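Local coordinates for protein lipid binding hydrolase (Escherichia coli, PDB 2IF6) that is probably a hydrolase of the permuted papain-like amidase family, though neither its substrate nor its reaction has been established, at residues D9-I14 with Y70-V75; P44-A49 with T56-W61; L124-G129 with A171-T176. One frame throughout, in Å; residues are numbered along the deposited sequence.

Contact 1 (D9-I14 with Y70-V75)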
ATOM      1  N   ASP A   9     -11.788  -0.923   0.309  1.00 14.93           N
ATOM      2  CA  ASP A   9     -11.348   0.005  -0.747  1.00 14.10           C
ATOM      3  C   ASP A   9      -9.862   0.290  -0.527  1.00 13.78           C
ATOM      4  O   ASP A   9      -9.423   0.488   0.625  1.00 13.34           O
ATOM      5  CB  ASP A   9     -12.112   1.357  -0.726  1.00 14.31           C
ATOM      6  CG  ASP A   9     -13.564   1.220  -1.098  1.00 14.91           C
ATOM      7  OD1 ASP A   9     -14.011   0.093  -1.520  1.00 15.11           O
ATOM      8  OD2 ASP A   9     -14.267   2.245  -0.955  1.00 15.80           O
ATOM      9  N   ILE A  10      -9.089   0.252  -1.592  1.00 13.08           N
ATOM     10  CA  ILE A  10      -7.647   0.447  -1.451  1.00 15.09           C
ATOM     11  C   ILE A  10      -7.342   1.839  -1.933  1.00 14.18           C
ATOM     12  O   ILE A  10      -7.717   2.200  -3.045  1.00 13.74           O
ATOM     13  CB  ILE A  10      -6.854  -0.611  -2.243  1.00 14.47           C
ATOM     14  CG1 ILE A  10      -7.334  -2.028  -1.835  1.00 16.56           C
ATOM     15  CG2 ILE A  10      -5.339  -0.439  -1.981  1.00 16.37           C
ATOM     16  CD1 ILE A  10      -6.804  -3.191  -2.749  1.00 17.83           C
ATOM     17  N   ILE A  11      -6.644   2.613  -1.106  1.00 12.72           N
ATOM     18  CA  ILE A  11      -6.452   4.022  -1.389  1.00 12.70           C
ATOM     19  C   ILE A  11      -4.953   4.315  -1.565  1.00 12.78           C
ATOM     20  O   ILE A  11      -4.136   3.720  -0.862  1.00 12.06           O
ATOM     21  CB  ILE A  11      -7.121   4.898  -0.275  1.00 12.44           C
ATOM     22  CG1 ILE A  11      -7.088   6.393  -0.653  1.00 12.66           C
ATOM     23  CG2 ILE A  11      -6.538   4.596   1.100  1.00 15.18           C
ATOM     24  CD1 ILE A  11      -8.050   7.270   0.105  1.00 14.35           C
ATOM     25  N   PHE A  12      -4.609   5.234  -2.476  1.00 11.85           N
ATOM     26  CA  PHE A  12      -3.205   5.463  -2.857  1.00 12.26           C
ATOM     27  C   PHE A  12      -2.954   6.972  -2.791  1.00 13.23           C
ATOM     28  O   PHE A  12      -3.870   7.770  -3.042  1.00 13.21           O
ATOM     29  CB  PHE A  12      -2.956   4.958  -4.290  1.00 11.66           C
ATOM     30  CG  PHE A  12      -3.235   3.477  -4.492  1.00 13.66           C
ATOM     31  CD1 PHE A  12      -2.195   2.578  -4.519  1.00 12.03           C
ATOM     32  CD2 PHE A  12      -4.542   2.994  -4.675  1.00 12.76           C
ATOM     33  CE1 PHE A  12      -2.439   1.208  -4.680  1.00 16.17           C
ATOM     34  CE2 PHE A  12      -4.771   1.577  -4.851  1.00 12.39           C
ATOM     35  CZ  PHE A  12      -3.723   0.749  -4.882  1.00 14.13           C
ATOM     36  N   GLN A  13      -1.723   7.355  -2.457  1.00 12.68           N
ATOM     37  CA  GLN A  13      -1.354   8.743  -2.391  1.00 14.38           C
ATOM     38  C   GLN A  13       0.144   8.859  -2.664  1.00 15.58           C
ATOM     39  O   GLN A  13       0.852   7.850  -2.737  1.00 14.70           O
ATOM     40  CB  GLN A  13      -1.694   9.318  -0.995  1.00 14.69           C
ATOM     41  CG  GLN A  13      -0.784   8.791   0.126  1.00 14.05           C
ATOM     42  CD  GLN A  13      -1.100   9.313   1.520  1.00 13.59           C
ATOM     43  OE1 GLN A  13      -0.359   9.001   2.434  1.00 16.63           O
ATOM     44  NE2 GLN A  13      -2.168  10.110   1.692  1.00 14.49           N
ATOM     45  N   ILE A  14       0.596  10.103  -2.754  1.00 16.70           N
ATOM     46  CA  ILE A  14       2.009  10.433  -2.835  1.00 18.78           C
ATOM     47  C   ILE A  14       2.482  10.748  -1.428  1.00 19.07           C
ATOM     48  O   ILE A  14       2.082  11.770  -0.822  1.00 18.96           O
ATOM     49  CB  ILE A  14       2.259  11.707  -3.687  1.00 18.93           C
ATOM     50  CG1 ILE A  14       1.615  11.608  -5.077  1.00 19.76           C
ATOM     51  CG2 ILE A  14       3.763  11.978  -3.797  1.00 20.34           C
ATOM     52  CD1 ILE A  14       1.663  12.952  -5.806  1.00 20.24           C
ATOM     53  N   TYR A  70      -5.423  11.713  -4.143  1.00 17.83           N
ATOM     54  CA  TYR A  70      -5.644  10.306  -3.829  1.00 16.89           C
ATOM     55  C   TYR A  70      -6.490   9.677  -4.928  1.00 17.38           C
ATOM     56  O   TYR A  70      -7.203  10.373  -5.685  1.00 16.59           O
ATOM     57  CB  TYR A  70      -6.294  10.113  -2.420  1.00 17.76           C
ATOM     58  CG  TYR A  70      -7.745  10.554  -2.325  1.00 17.78           C
ATOM     59  CD1 TYR A  70      -8.792   9.656  -2.570  1.00 19.84           C
ATOM     60  CD2 TYR A  70      -8.072  11.885  -2.003  1.00 20.04           C
ATOM     61  CE1 TYR A  70     -10.120  10.070  -2.501  1.00 20.63           C
ATOM     62  CE2 TYR A  70      -9.397  12.317  -1.912  1.00 20.57           C
ATOM     63  CZ  TYR A  70     -10.418  11.407  -2.174  1.00 21.47           C
ATOM     64  OH  TYR A  70     -11.727  11.836  -2.093  1.00 23.73           O
ATOM     65  N   VAL A  71      -6.406   8.360  -5.004  1.00 16.57           N
ATOM     66  CA  VAL A  71      -7.261   7.575  -5.905  1.00 16.24           C
ATOM     67  C   VAL A  71      -7.621   6.332  -5.133  1.00 15.41           C
ATOM     68  O   VAL A  71      -6.817   5.852  -4.297  1.00 14.81           O
ATOM     69  CB  VAL A  71      -6.544   7.215  -7.229  1.00 16.21           C
ATOM     70  CG1 VAL A  71      -5.235   6.503  -6.970  1.00 17.21           C
ATOM     71  CG2 VAL A  71      -7.455   6.348  -8.137  1.00 17.18           C
ATOM     72  N   VAL A  72      -8.829   5.820  -5.375  1.00 14.70           N
ATOM     73  CA  VAL A  72      -9.336   4.676  -4.632  1.00 14.41           C
ATOM     74  C   VAL A  72      -9.697   3.564  -5.595  1.00 15.10           C
ATOM     75  O   VAL A  72     -10.403   3.810  -6.565  1.00 16.19           O
ATOM     76  CB  VAL A  72     -10.603   5.061  -3.821  1.00 14.55           C
ATOM     77  CG1 VAL A  72     -11.090   3.856  -3.052  1.00 14.03           C
ATOM     78  CG2 VAL A  72     -10.287   6.224  -2.830  1.00 15.09           C
ATOM     79  N   ARG A  73      -9.240   2.341  -5.315  1.00 16.47           N
ATOM     80  CA  ARG A  73      -9.624   1.180  -6.118  1.00 16.18           C
ATOM     81  C   ARG A  73     -10.521   0.254  -5.293  1.00 16.25           C
ATOM     82  O   ARG A  73     -10.393   0.173  -4.066  1.00 17.55           O
ATOM     83  CB  ARG A  73      -8.385   0.416  -6.572  1.00 16.32           C
ATOM     84  CG  ARG A  73      -7.430   1.282  -7.395  1.00 16.74           C
ATOM     85  CD  ARG A  73      -7.852   1.308  -8.854  1.00 17.54           C
ATOM     86  NE  ARG A  73      -7.222   0.264  -9.644  1.00 18.79           N
ATOM     87  CZ  ARG A  73      -7.394   0.140 -10.956  1.00 21.33           C
ATOM     88  NH1 ARG A  73      -8.176   1.004 -11.617  1.00 21.15           N
ATOM     89  NH2 ARG A  73      -6.797  -0.853 -11.609  1.00 19.98           N
ATOM     90  N   ARG A  74     -11.431  -0.432  -5.959  1.00 15.31           N
ATOM     91  CA  ARG A  74     -12.308  -1.392  -5.278  1.00 14.51           C
ATOM     92  C   ARG A  74     -12.491  -2.627  -6.124  1.00 15.27           C
ATOM     93  O   ARG A  74     -12.486  -2.548  -7.357  1.00 14.68           O
ATOM     94  CB  ARG A  74     -13.690  -0.724  -5.035  1.00 16.07           C
ATOM     95  CG  ARG A  74     -14.784  -1.713  -4.530  1.00 14.30           C
ATOM     96  CD  ARG A  74     -16.147  -1.019  -4.315  1.00 15.53           C
ATOM     97  NE  ARG A  74     -16.015   0.144  -3.429  1.00 20.08           N
ATOM     98  CZ  ARG A  74     -16.908   1.123  -3.332  1.00 22.54           C
ATOM     99  NH1 ARG A  74     -18.041   1.051  -4.055  1.00 21.27           N
ATOM    100  NH2 ARG A  74     -16.694   2.138  -2.485  1.00 19.18           N
ATOM    101  N   VAL A  75     -12.730  -3.781  -5.488  1.00 14.92           N
ATOM    102  CA  VAL A  75     -12.977  -4.950  -6.303  1.00 16.28           C
ATOM    103  C   VAL A  75     -14.213  -4.684  -7.161  1.00 16.62           C
ATOM    104  O   VAL A  75     -15.227  -4.225  -6.651  1.00 16.91           O
ATOM    105  CB  VAL A  75     -13.145  -6.219  -5.430  1.00 15.34           C
ATOM    106  CG1 VAL A  75     -13.695  -7.372  -6.283  1.00 17.60           C
ATOM    107  CG2 VAL A  75     -11.780  -6.563  -4.755  1.00 16.03           C
TER
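Ile10, Ile11 and Phe12 pair with Arg73, Val72 and Val71 as two antiparallel strands, 10-13 and 70-75, whose axes come within 4.7 Å at 157° between their directions. They are neighbours inside the antiparallel sheet of this permuted papain-like fold, with strand 33-40 on the other side of 10-13 and strand 174-180 beyond 70-75. Ile10 with Arg73 and Phe12 with Val71 are hydrogen-bonded pairs, each closed by two N-H...O=C bonds; Ile11 with Val72, between them, is a non-hydrogen-bonded pair.

On the sheet face of Ile11 and Val72 the contact is aliphatic. Ile11 chi1 (-173°) sets CG1 beside Val72 CG2, and an extended chi2 (162°) carries CD1 on to Tyr70 CD1 at 3.7 Å and Val72 CG2 at 3.8 Å. Branched residues suit this buried strand, since CG1 and CG2 fill different directions: Val72 CG1 turns instead to Asp9 CB, 3.6 Å away. Leu58 and Trp61 of helix 58-63 cover Ile11.

Phe12 and Arg73 share the other face with Val71. The Phe12 CB rests 3.8 Å from Val71 CG1, while its CE2 meets the aliphatic part of Arg73 at CG. The Arg73 guanidinium is held outside the pair, by the carbonyl (hydrogen bond) and ring (cation-pi) of Phe169 and by Thr176 OG1.

Asp9 and Arg74 close the end of the pair with a salt bridge. Arg74 approaches side-on, offering NE and NH2 to the two carboxylate oxygens, one each, both met on the syn side. Asp9 OD2 also receives Trp3 NE1 and Gln6 N, so several donors hold the carboxylate. Arg74 NE lies 2.8 Å from Asp9 OD1, and Arg74 NH2 2.9 Å from Asp9 OD2.

Contact 2 (P44-A49 with T56-W61)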
ATOM      1  N   PRO A  44     -15.169   6.089   8.323  1.00 17.75           N
ATOM      2  CA  PRO A  44     -14.034   5.605   7.531  1.00 17.27           C
ATOM      3  C   PRO A  44     -12.646   5.851   8.151  1.00 16.65           C
ATOM      4  O   PRO A  44     -12.262   7.000   8.460  1.00 16.60           O
ATOM      5  CB  PRO A  44     -14.187   6.345   6.210  1.00 17.03           C
ATOM      6  CG  PRO A  44     -14.868   7.606   6.560  1.00 19.05           C
ATOM      7  CD  PRO A  44     -15.721   7.347   7.778  1.00 17.57           C
ATOM      8  N   TYR A  45     -11.925   4.752   8.329  1.00 15.53           N
ATOM      9  CA  TYR A  45     -10.550   4.791   8.751  1.00 14.88           C
ATOM     10  C   TYR A  45      -9.709   4.158   7.656  1.00 15.24           C
ATOM     11  O   TYR A  45     -10.214   3.329   6.898  1.00 15.64           O
ATOM     12  CB  TYR A  45     -10.362   4.016  10.056  1.00 15.95           C
ATOM     13  CG  TYR A  45     -10.980   4.725  11.265  1.00 16.48           C
ATOM     14  CD1 TYR A  45     -10.170   5.274  12.270  1.00 15.75           C
ATOM     15  CD2 TYR A  45     -12.367   4.836  11.404  1.00 13.75           C
ATOM     16  CE1 TYR A  45     -10.726   5.916  13.367  1.00 16.02           C
ATOM     17  CE2 TYR A  45     -12.951   5.513  12.515  1.00 14.18           C
ATOM     18  CZ  TYR A  45     -12.111   6.022  13.490  1.00 17.71           C
ATOM     19  OH  TYR A  45     -12.646   6.675  14.577  1.00 20.40           O
ATOM     20  N   VAL A  46      -8.431   4.519   7.602  1.00 13.15           N
ATOM     21  CA  VAL A  46      -7.485   3.895   6.694  1.00 13.82           C
ATOM     22  C   VAL A  46      -6.525   3.017   7.526  1.00 14.54           C
ATOM     23  O   VAL A  46      -5.755   3.523   8.377  1.00 16.18           O
ATOM     24  CB  VAL A  46      -6.701   4.946   5.824  1.00 12.71           C
ATOM     25  CG1 VAL A  46      -5.653   4.237   4.929  1.00 12.84           C
ATOM     26  CG2 VAL A  46      -7.672   5.789   4.988  1.00 11.71           C
ATOM     27  N   PHE A  47      -6.590   1.703   7.282  1.00 14.47           N
ATOM     28  CA  PHE A  47      -5.663   0.727   7.865  1.00 14.36           C
ATOM     29  C   PHE A  47      -4.378   0.800   7.051  1.00 15.21           C
ATOM     30  O   PHE A  47      -4.418   0.569   5.830  1.00 13.52           O
ATOM     31  CB  PHE A  47      -6.292  -0.669   7.682  1.00 15.17           C
ATOM     32  CG  PHE A  47      -5.383  -1.823   8.007  1.00 14.99           C
ATOM     33  CD1 PHE A  47      -5.224  -2.245   9.334  1.00 15.66           C
ATOM     34  CD2 PHE A  47      -4.729  -2.538   6.982  1.00 14.75           C
ATOM     35  CE1 PHE A  47      -4.426  -3.353   9.672  1.00 14.83           C
ATOM     36  CE2 PHE A  47      -3.896  -3.660   7.314  1.00 19.63           C
ATOM     37  CZ  PHE A  47      -3.757  -4.060   8.667  1.00 17.01           C
ATOM     38  N   GLU A  48      -3.255   1.136   7.700  1.00 14.54           N
ATOM     39  CA  GLU A  48      -1.997   1.344   6.961  1.00 15.48           C
ATOM     40  C   GLU A  48      -0.780   0.941   7.778  1.00 15.71           C
ATOM     41  O   GLU A  48      -0.814   1.024   9.002  1.00 14.85           O
ATOM     42  CB  GLU A  48      -1.859   2.818   6.577  1.00 14.79           C
ATOM     43  CG  GLU A  48      -1.999   3.750   7.815  1.00 17.79           C
ATOM     44  CD  GLU A  48      -1.625   5.185   7.525  1.00 22.36           C
ATOM     45  OE1 GLU A  48      -1.033   5.465   6.460  1.00 26.74           O
ATOM     46  OE2 GLU A  48      -1.887   6.049   8.386  1.00 23.78           O
ATOM     47  N   ALA A  49       0.273   0.501   7.098  1.00 15.91           N
ATOM     48  CA  ALA A  49       1.543   0.154   7.754  1.00 19.13           C
ATOM     49  C   ALA A  49       2.419   1.382   7.663  1.00 21.00           C
ATOM     50  O   ALA A  49       2.971   1.667   6.610  1.00 22.00           O
ATOM     51  CB  ALA A  49       2.188  -1.025   7.069  1.00 18.32           C
ATOM     52  N   THR A  56      -6.090   5.075  10.840  1.00 18.17           N
ATOM     53  CA  THR A  56      -6.023   6.519  10.788  1.00 18.44           C
ATOM     54  C   THR A  56      -7.328   7.074  10.227  1.00 18.43           C
ATOM     55  O   THR A  56      -7.794   6.580   9.211  1.00 18.38           O
ATOM     56  CB  THR A  56      -4.894   6.945   9.809  1.00 18.84           C
ATOM     57  OG1 THR A  56      -3.657   6.406  10.277  1.00 21.02           O
ATOM     58  CG2 THR A  56      -4.785   8.438   9.714  1.00 18.42           C
ATOM     59  N   PRO A  57      -7.904   8.126  10.854  1.00 19.05           N
ATOM     60  CA  PRO A  57      -9.111   8.712  10.255  1.00 18.01           C
ATOM     61  C   PRO A  57      -8.877   9.152   8.801  1.00 17.64           C
ATOM     62  O   PRO A  57      -7.851   9.725   8.473  1.00 17.07           O
ATOM     63  CB  PRO A  57      -9.408   9.912  11.162  1.00 18.82           C
ATOM     64  CG  PRO A  57      -8.828   9.567  12.458  1.00 19.02           C
ATOM     65  CD  PRO A  57      -7.560   8.781  12.139  1.00 18.55           C
ATOM     66  N   LEU A  58      -9.812   8.834   7.929  1.00 17.25           N
ATOM     67  CA  LEU A  58      -9.659   9.118   6.490  1.00 17.99           C
ATOM     68  C   LEU A  58      -9.303  10.589   6.168  1.00 19.15           C
ATOM     69  O   LEU A  58      -8.449  10.871   5.338  1.00 18.37           O
ATOM     70  CB  LEU A  58     -10.923   8.691   5.737  1.00 18.28           C
ATOM     71  CG  LEU A  58     -10.953   9.003   4.240  1.00 17.05           C
ATOM     72  CD1 LEU A  58      -9.833   8.191   3.509  1.00 15.12           C
ATOM     73  CD2 LEU A  58     -12.319   8.640   3.669  1.00 17.30           C
ATOM     74  N   LYS A  59      -9.921  11.529   6.858  1.00 20.24           N
ATOM     75  CA  LYS A  59      -9.640  12.923   6.577  1.00 22.96           C
ATOM     76  C   LYS A  59      -8.164  13.195   6.830  1.00 22.09           C
ATOM     77  O   LYS A  59      -7.502  13.803   5.995  1.00 21.81           O
ATOM     78  CB  LYS A  59     -10.537  13.865   7.400  1.00 23.00           C
ATOM     79  CG  LYS A  59     -10.196  15.339   7.161  1.00 26.70           C
ATOM     80  CD  LYS A  59     -11.003  16.286   8.083  1.00 28.74           C
ATOM     81  CE  LYS A  59     -10.352  17.687   8.088  1.00 34.81           C
ATOM     82  NZ  LYS A  59      -9.024  17.612   8.767  1.00 37.52           N
ATOM     83  N   GLN A  60      -7.642  12.699   7.953  1.00 21.99           N
ATOM     84  CA  GLN A  60      -6.230  12.908   8.300  1.00 23.26           C
ATOM     85  C   GLN A  60      -5.282  12.164   7.307  1.00 21.66           C
ATOM     86  O   GLN A  60      -4.236  12.697   6.874  1.00 19.64           O
ATOM     87  CB  GLN A  60      -6.005  12.490   9.755  1.00 22.92           C
ATOM     88  CG  GLN A  60      -4.572  12.240  10.202  1.00 28.00           C
ATOM     89  CD  GLN A  60      -4.520  11.569  11.585  1.00 28.43           C
ATOM     90  OE1 GLN A  60      -5.376  11.840  12.447  1.00 33.71           O
ATOM     91  NE2 GLN A  60      -3.541  10.674  11.786  1.00 33.33           N
ATOM     92  N   TRP A  61      -5.641  10.933   6.963  1.00 18.67           N
ATOM     93  CA  TRP A  61      -4.864  10.183   5.966  1.00 19.00           C
ATOM     94  C   TRP A  61      -4.692  10.940   4.642  1.00 18.45           C
ATOM     95  O   TRP A  61      -3.607  11.008   4.097  1.00 18.44           O
ATOM     96  CB  TRP A  61      -5.515   8.823   5.703  1.00 17.67           C
ATOM     97  CG  TRP A  61      -4.599   7.905   4.967  1.00 18.38           C
ATOM     98  CD1 TRP A  61      -3.683   7.047   5.516  1.00 17.24           C
ATOM     99  CD2 TRP A  61      -4.461   7.792   3.538  1.00 17.08           C
ATOM    100  NE1 TRP A  61      -3.003   6.373   4.510  1.00 15.15           N
ATOM    101  CE2 TRP A  61      -3.485   6.803   3.293  1.00 16.56           C
ATOM    102  CE3 TRP A  61      -5.083   8.422   2.447  1.00 15.41           C
ATOM    103  CZ2 TRP A  61      -3.107   6.443   2.004  1.00 17.64           C
ATOM    104  CZ3 TRP A  61      -4.730   8.041   1.167  1.00 14.79           C
ATOM    105  CH2 TRP A  61      -3.734   7.064   0.961  1.00 16.51           C
TER
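Trp61 turns one indole face to Val46 and an edge to Glu48, and the His33 ring also meets the indole, the planes about 25° apart. Val46 CG1 makes a CH-pi contact 3.5 Å from the centroid of the Trp61 five-membered ring, and at the ring edge, near its plane, Glu48 OE1 accepts a weak, bent bond from Trp61 NE1 (126° at the hydrogen). The two segments belong to a beta hairpin, strands 43-49 and 53-57, that runs straight into helix 58-63 with Pro57 at the N-cap. In a non-hydrogen-bonded pair with Tyr45, Pro57 needs no N-H across the hairpin, and its O takes the first helical bond, from Trp61 N. Val46 and Thr56 are a hydrogen-bonded pair, and Leu58 N bonds to Pro44 O. The apolar ring of Pro44 offers its CB to Leu58 CD2 at 3.9 Å, while Leu58 CD1 packs on branched Val46 at CG2, 3.6 Å away.

Glu48 OE1 also bonds His33 NE2, consistent with a Cys-His-Glu triad with Cys112. Threonine suits position 56 because its hydroxyl, anti to the carbonyl carbon (chi1 -60°), is turned to the acid: Thr56 OG1 donates to Glu48 OE2 on its anti side at 2.6 Å.

Contact 3 (L124-G129 with A171-T176)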
ATOM      1  N   LEU A 124      -9.478 -13.424   1.917  1.00 24.19           N
ATOM      2  CA  LEU A 124     -10.356 -13.809   0.803  1.00 24.36           C
ATOM      3  C   LEU A 124      -9.678 -14.770  -0.185  1.00 24.60           C
ATOM      4  O   LEU A 124     -10.316 -15.212  -1.140  1.00 24.48           O
ATOM      5  CB  LEU A 124     -10.830 -12.542   0.040  1.00 23.86           C
ATOM      6  CG  LEU A 124     -11.458 -11.399   0.863  1.00 24.65           C
ATOM      7  CD1 LEU A 124     -11.931 -10.285  -0.035  1.00 20.87           C
ATOM      8  CD2 LEU A 124     -12.639 -11.965   1.730  1.00 22.29           C
ATOM      9  N   GLY A 125      -8.397 -15.050   0.030  1.00 24.65           N
ATOM     10  CA  GLY A 125      -7.585 -15.822  -0.927  1.00 25.08           C
ATOM     11  C   GLY A 125      -7.443 -15.158  -2.285  1.00 24.63           C
ATOM     12  O   GLY A 125      -7.278 -15.846  -3.297  1.00 26.63           O
ATOM     13  N   MET A 126      -7.498 -13.826  -2.328  1.00 23.81           N
ATOM     14  CA  MET A 126      -7.270 -13.071  -3.558  1.00 23.60           C
ATOM     15  C   MET A 126      -5.827 -12.575  -3.570  1.00 23.63           C
ATOM     16  O   MET A 126      -5.335 -12.083  -2.556  1.00 24.16           O
ATOM     17  CB  MET A 126      -8.198 -11.842  -3.652  1.00 23.14           C
ATOM     18  CG  MET A 126      -9.708 -12.126  -3.667  1.00 24.62           C
ATOM     19  SD  MET A 126     -10.748 -10.624  -3.794  1.00 24.44           S
ATOM     20  CE  MET A 126      -9.751  -9.566  -4.806  1.00 24.24           C
ATOM     21  N   ARG A 127      -5.168 -12.693  -4.721  1.00 22.67           N
ATOM     22  CA  ARG A 127      -3.862 -12.085  -4.938  1.00 22.64           C
ATOM     23  C   ARG A 127      -4.079 -10.771  -5.684  1.00 21.09           C
ATOM     24  O   ARG A 127      -4.376 -10.748  -6.892  1.00 20.10           O
ATOM     25  CB  ARG A 127      -2.952 -13.034  -5.720  1.00 22.41           C
ATOM     26  CG  ARG A 127      -2.634 -14.359  -4.967  1.00 24.48           C
ATOM     27  CD  ARG A 127      -1.845 -15.348  -5.855  1.00 26.47           C
ATOM     28  NE  ARG A 127      -0.559 -14.795  -6.297  1.00 33.65           N
ATOM     29  CZ  ARG A 127       0.611 -15.011  -5.691  1.00 36.79           C
ATOM     30  NH1 ARG A 127       0.687 -15.794  -4.617  1.00 38.32           N
ATOM     31  NH2 ARG A 127       1.719 -14.443  -6.173  1.00 39.26           N
ATOM     32  N   VAL A 128      -3.990  -9.674  -4.948  1.00 19.52           N
ATOM     33  CA  VAL A 128      -4.296  -8.361  -5.494  1.00 19.22           C
ATOM     34  C   VAL A 128      -2.985  -7.680  -5.871  1.00 19.05           C
ATOM     35  O   VAL A 128      -2.519  -6.783  -5.182  1.00 19.23           O
ATOM     36  CB  VAL A 128      -5.139  -7.505  -4.507  1.00 19.29           C
ATOM     37  CG1 VAL A 128      -5.520  -6.162  -5.129  1.00 19.87           C
ATOM     38  CG2 VAL A 128      -6.467  -8.249  -4.155  1.00 19.60           C
ATOM     39  N   GLY A 129      -2.396  -8.126  -6.975  1.00 19.50           N
ATOM     40  CA  GLY A 129      -1.094  -7.623  -7.386  1.00 19.78           C
ATOM     41  C   GLY A 129      -0.031  -8.674  -7.591  1.00 20.17           C
ATOM     42  O   GLY A 129       0.024  -9.703  -6.876  1.00 20.04           O
ATOM     43  N   ALA A 171      -3.778  -4.557 -10.083  1.00 16.09           N
ATOM     44  CA  ALA A 171      -4.411  -5.861  -9.891  1.00 16.15           C
ATOM     45  C   ALA A 171      -5.673  -5.982 -10.783  1.00 16.54           C
ATOM     46  O   ALA A 171      -6.414  -4.996 -10.937  1.00 17.49           O
ATOM     47  CB  ALA A 171      -4.746  -6.063  -8.441  1.00 15.12           C
ATOM     48  N   PRO A 172      -5.893  -7.160 -11.396  1.00 17.60           N
ATOM     49  CA  PRO A 172      -6.990  -7.303 -12.363  1.00 18.12           C
ATOM     50  C   PRO A 172      -8.404  -7.158 -11.792  1.00 18.80           C
ATOM     51  O   PRO A 172      -9.322  -6.742 -12.511  1.00 19.08           O
ATOM     52  CB  PRO A 172      -6.790  -8.697 -12.959  1.00 18.49           C
ATOM     53  CG  PRO A 172      -5.971  -9.419 -12.010  1.00 20.08           C
ATOM     54  CD  PRO A 172      -5.099  -8.404 -11.281  1.00 17.55           C
ATOM     55  N   GLN A 173      -8.548  -7.457 -10.505  1.00 19.24           N
ATOM     56  CA  GLN A 173      -9.869  -7.418  -9.845  1.00 19.47           C
ATOM     57  C   GLN A 173     -10.430  -5.997  -9.697  1.00 19.28           C
ATOM     58  O   GLN A 173     -11.648  -5.835  -9.495  1.00 19.52           O
ATOM     59  CB  GLN A 173      -9.820  -8.146  -8.486  1.00 18.63           C
ATOM     60  CG  GLN A 173      -9.249  -9.557  -8.558  1.00 19.99           C
ATOM     61  CD  GLN A 173      -7.744  -9.618  -8.270  1.00 21.86           C
ATOM     62  OE1 GLN A 173      -6.992  -8.700  -8.618  1.00 24.25           O
ATOM     63  NE2 GLN A 173      -7.301 -10.713  -7.655  1.00 21.65           N
ATOM     64  N   LEU A 174      -9.580  -4.978  -9.874  1.00 18.10           N
ATOM     65  CA  LEU A 174      -9.873  -3.667  -9.328  1.00 17.67           C
ATOM     66  C   LEU A 174     -10.445  -2.714 -10.337  1.00 16.84           C
ATOM     67  O   LEU A 174     -10.122  -2.805 -11.509  1.00 17.79           O
ATOM     68  CB  LEU A 174      -8.621  -3.076  -8.651  1.00 16.08           C
ATOM     69  CG  LEU A 174      -7.976  -3.791  -7.479  1.00 16.89           C
ATOM     70  CD1 LEU A 174      -6.834  -2.938  -6.939  1.00 13.25           C
ATOM     71  CD2 LEU A 174      -8.998  -4.100  -6.422  1.00 18.19           C
ATOM     72  N   THR A 175     -11.316  -1.832  -9.886  1.00 17.30           N
ATOM     73  CA  THR A 175     -11.765  -0.737 -10.708  1.00 18.39           C
ATOM     74  C   THR A 175     -11.613   0.543  -9.887  1.00 17.64           C
ATOM     75  O   THR A 175     -11.630   0.474  -8.657  1.00 18.05           O
ATOM     76  CB  THR A 175     -13.284  -0.948 -11.107  1.00 19.68           C
ATOM     77  OG1 THR A 175     -13.650   0.028 -12.065  1.00 24.62           O
ATOM     78  CG2 THR A 175     -14.222  -0.804  -9.905  1.00 20.58           C
ATOM     79  N   THR A 176     -11.541   1.700 -10.528  1.00 17.65           N
ATOM     80  CA  THR A 176     -11.425   2.940  -9.771  1.00 17.32           C
ATOM     81  C   THR A 176     -12.792   3.490  -9.341  1.00 18.31           C
ATOM     82  O   THR A 176     -13.674   3.679 -10.183  1.00 18.23           O
ATOM     83  CB  THR A 176     -10.736   4.016 -10.598  1.00 17.61           C
ATOM     84  OG1 THR A 176      -9.447   3.574 -11.014  1.00 20.33           O
ATOM     85  CG2 THR A 176     -10.649   5.308  -9.817  1.00 16.95           C
TER
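Gln173 and Arg127 make the polar link, the one hydrogen bond between the two segments. Gln173 NE2 donates to the backbone O of Arg127 at 3.0 Å, nearly straight at the hydrogen (171°). The acceptor lies in the amide plane of Gln173, but the donor stands well above the carbonyl plane of Arg127, 62° out of it. A glutamine suits the place: its side chain, bent at chi2 (94°), is long enough to carry an amide N-H to a main-chain oxygen of the other segment.

The apolar contacts lie beside this bond. Met126 and Gln173 run past one another in opposite senses, the Met126 CE methyl 3.8 Å from Gln173 CG, a flexible thioether fitting the methylene part of the glutamine. Here the loop that follows helix 112-124 meets the type I turn from Ala171 to Leu174, which leads into the edge strand, 174-180, of the antiparallel sheet. Tyr120 of that helix touches both Met126 and Val128.

Valine and alanine pack closely. Val128 CG1 sits 3.4 Å from Ala171 CB, tighter than usual for two carbons, and the same methyl is 3.9 Å from Leu174 CD1, the Val128 and Leu174 side chains crossing at about a right angle. Glycine suits position 129, where a CB would press on the carbonyl O of Val128; Gly129 N lies 3.5 Å from Ala171 CB.

How the contacts relate
All three contacts reach the same antiparallel sheet. Contacts 1 and 2, with centres about 12 Å apart, meet at Trp61: Gln13 NE2 lies 2.9 Å from Trp61 O, a probable hydrogen bond, and Ile11 CG1 is 3.4 Å from Trp61 CZ3. Contact 3 joins contact 1 through neighbouring strands, with Arg74 N 2.9 Å from Thr175 O and Val75 CG2 3.6 Å from Met126 CE. Contacts 2 and 3 do not touch; their nearest atoms are about 12 Å apart. Contact 2 supplies Glu48, which with His33 and Cys112 is arranged as in a Cys-His-Glu triad, probably catalytic; the Phe12 side chain of contact 1 lies near these residues without touching them.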